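PDB 3MD1: nuclear and cytoplasmic polyadenylated RNA-binding protein PUB1 from Saccharomyces cerevisiae, which binds polyadenylated RNA through RRM domains, the second of which forms this chain, prefers poly(U), and may accompany mRNA from the nucleus to the cytoplasm. Local coordinates for residues 26-31 with 46-51. Residues are numbered along the deposited sequence; the frame is centred on the assembly and turned at random. Where two conformers were deposited one is given.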
loop_
_atom_site.group_PDB
_atom_site.type_symbol
_atom_site.label_atom_id
_atom_site.label_comp_id
_atom_site.label_asym_id
_atom_site.label_seq_id
_atom_site.Cartn_x
_atom_site.Cartn_y
_atom_site.Cartn_z
ATOM N N PRO A 26 -7.874 11.488 -2.914
ATOM C CA PRO A 26 -8.257 11.817 -4.294
ATOM C C PRO A 26 -7.673 10.837 -5.303
ATOM O O PRO A 26 -6.491 10.479 -5.216
ATOM C CB PRO A 26 -7.653 13.208 -4.502
ATOM C CG PRO A 26 -7.645 13.805 -3.146
ATOM C CD PRO A 26 -7.433 12.687 -2.170
ATOM N N SER A 27 -8.522 10.395 -6.229
ATOM C CA SER A 27 -8.133 9.504 -7.331
ATOM C C SER A 27 -7.857 8.035 -6.985
ATOM O O SER A 27 -7.461 7.271 -7.863
ATOM C CB SER A 27 -6.975 10.099 -8.148
ATOM O OG SER A 27 -7.391 11.315 -8.750
ATOM N N TYR A 28 -8.072 7.651 -5.727
ATOM C CA TYR A 28 -7.930 6.256 -5.289
ATOM C C TYR A 28 -8.808 5.326 -6.117
ATOM O O TYR A 28 -9.978 5.633 -6.392
ATOM C CB TYR A 28 -8.296 6.125 -3.804
ATOM C CG TYR A 28 -8.483 4.699 -3.309
ATOM C CD1 TYR A 28 -7.402 3.967 -2.803
ATOM C CD2 TYR A 28 -9.740 4.082 -3.338
ATOM C CE1 TYR A 28 -7.572 2.662 -2.342
ATOM C CE2 TYR A 28 -9.918 2.778 -2.878
ATOM C CZ TYR A 28 -8.835 2.080 -2.378
ATOM O OH TYR A 28 -8.996 0.805 -1.921
ATOM N N LEU A 29 -8.236 4.186 -6.491
ATOM C CA LEU A 29 -8.936 3.160 -7.255
ATOM C C LEU A 29 -9.108 1.870 -6.473
ATOM O O LEU A 29 -10.212 1.308 -6.424
ATOM C CB LEU A 29 -8.190 2.864 -8.557
ATOM C CG LEU A 29 -8.285 3.882 -9.690
ATOM C CD1 LEU A 29 -7.279 3.530 -10.779
ATOM C CD2 LEU A 29 -9.712 3.925 -10.263
ATOM N N SER A 30 -8.012 1.385 -5.888
ATOM C CA SER A 30 -7.979 0.042 -5.310
ATOM C C SER A 30 -6.771 -0.171 -4.404
ATOM O O SER A 30 -5.808 0.597 -4.446
ATOM C CB SER A 30 -7.952 -0.996 -6.440
ATOM O OG SER A 30 -6.878 -0.722 -7.327
ATOM N N GLY A 31 -6.830 -1.215 -3.581
ATOM C CA GLY A 31 -5.681 -1.646 -2.772
ATOM C C GLY A 31 -5.638 -3.153 -2.573
ATOM O O GLY A 31 -6.687 -3.795 -2.487
ATOM N N GLY A 46 1.971 -4.339 0.139
ATOM C CA GLY A 46 0.784 -4.279 -0.691
ATOM C C GLY A 46 0.905 -3.170 -1.719
ATOM O O GLY A 46 1.919 -2.487 -1.788
ATOM N N PHE A 47 -0.150 -2.985 -2.496
ATOM C CA PHE A 47 -0.211 -1.941 -3.513
ATOM C C PHE A 47 -1.482 -1.117 -3.382
ATOM O O PHE A 47 -2.539 -1.651 -3.011
ATOM C CB PHE A 47 -0.203 -2.558 -4.917
ATOM C CG PHE A 47 1.044 -3.301 -5.246
ATOM C CD1 PHE A 47 2.174 -2.626 -5.678
ATOM C CD2 PHE A 47 1.080 -4.690 -5.140
ATOM C CE1 PHE A 47 3.346 -3.322 -5.985
ATOM C CE2 PHE A 47 2.238 -5.388 -5.439
ATOM C CZ PHE A 47 3.375 -4.704 -5.862
ATOM N N VAL A 48 -1.377 0.173 -3.724
ATOM C CA VAL A 48 -2.522 1.094 -3.816
ATOM C C VAL A 48 -2.470 1.838 -5.166
ATOM O O VAL A 48 -1.427 2.382 -5.533
ATOM C CB VAL A 48 -2.549 2.090 -2.634
ATOM C CG1 VAL A 48 -3.749 3.023 -2.772
ATOM C CG2 VAL A 48 -2.644 1.336 -1.316
ATOM N N SER A 49 -3.593 1.837 -5.891
ATOM C CA SER A 49 -3.674 2.374 -7.252
ATOM C C SER A 49 -4.454 3.687 -7.308
ATOM O O SER A 49 -5.399 3.881 -6.547
ATOM C CB SER A 49 -4.339 1.352 -8.185
ATOM O OG SER A 49 -4.300 1.780 -9.537
ATOM N N PHE A 50 -4.048 4.570 -8.226
ATOM C CA PHE A 50 -4.682 5.886 -8.425
ATOM C C PHE A 50 -4.844 6.218 -9.912
ATOM O O PHE A 50 -4.075 5.732 -10.755
ATOM C CB PHE A 50 -3.842 6.997 -7.775
ATOM C CG PHE A 50 -3.711 6.879 -6.276
ATOM C CD1 PHE A 50 -2.775 6.019 -5.703
ATOM C CD2 PHE A 50 -4.508 7.651 -5.434
ATOM C CE1 PHE A 50 -2.667 5.910 -4.318
ATOM C CE2 PHE A 50 -4.391 7.556 -4.044
ATOM C CZ PHE A 50 -3.473 6.681 -3.491
ATOM N N THR A 51 -5.817 7.075 -10.238
ATOM C CA THR A 51 -5.985 7.523 -11.638
ATOM C C THR A 51 -4.961 8.592 -12.031
ATOM O O THR A 51 -4.640 8.758 -13.214
ATOM C CB THR A 51 -7.408 8.071 -11.943
ATOM O OG1 THR A 51 -7.626 9.295 -11.234
ATOM C CG2 THR A 51 -8.488 7.068 -11.585
#
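Three backbone hydrogen bonds tie residues 26-31 to 46-51 as antiparallel neighbours. Thr51 N reaches Ser27 O at 2.9 Å, in the carbonyl plane and on a lone pair. Leu29 N gives to Ser49 O, approaching from above that carbonyl plane. The straightest, Ser49 N to Ser30 O, is 2.9 Å long with 170° at the hydrogen. Leu29 and Ser30 thus share Ser49 as their opposite number, and with Leu29 at phi/psi -115/-50° this is a classic beta bulge. Its Ser30 N lies 3.6 Å above the centre of the Tyr28 ring. Alpha hydrogens add weaker links, such as Phe50 CA to Ser27 O (3.2 Å). Ser27 OG is bonded to Asp55 of helix 53-63.

Toward the helices, Tyr28, with CG anti to its backbone N, brings CD1 to within 3.8 Å of Val48 CG1, the methyl sitting at the ring's edge. Phe50 turns its own ring edge to Pro26 O, which lies in the ring plane, 3.5 Å from CD2. An alanine in place of Phe50 would probably loosen the turn at Pro26 and Ser27 and lose packing against Ala56 and Ala59 of helix 53-63. Elsewhere, the Leu29 and Thr51 side chains cross at about a right angle, with Leu29 CD2 3.6 Å from Thr51 CG2, and Ser30 OG touches Ser49 CB.

Residues 46-50 belong to the RNP1 motif, whose Phe47 probably serves RNA binding, as in other RRMs. Strand 45-50 runs between edge strand 28-35 and strand 2-7; Tyr28 and Val48 pack on Phe22 of helix 15-22, while Phe50 lies against helix 53-63.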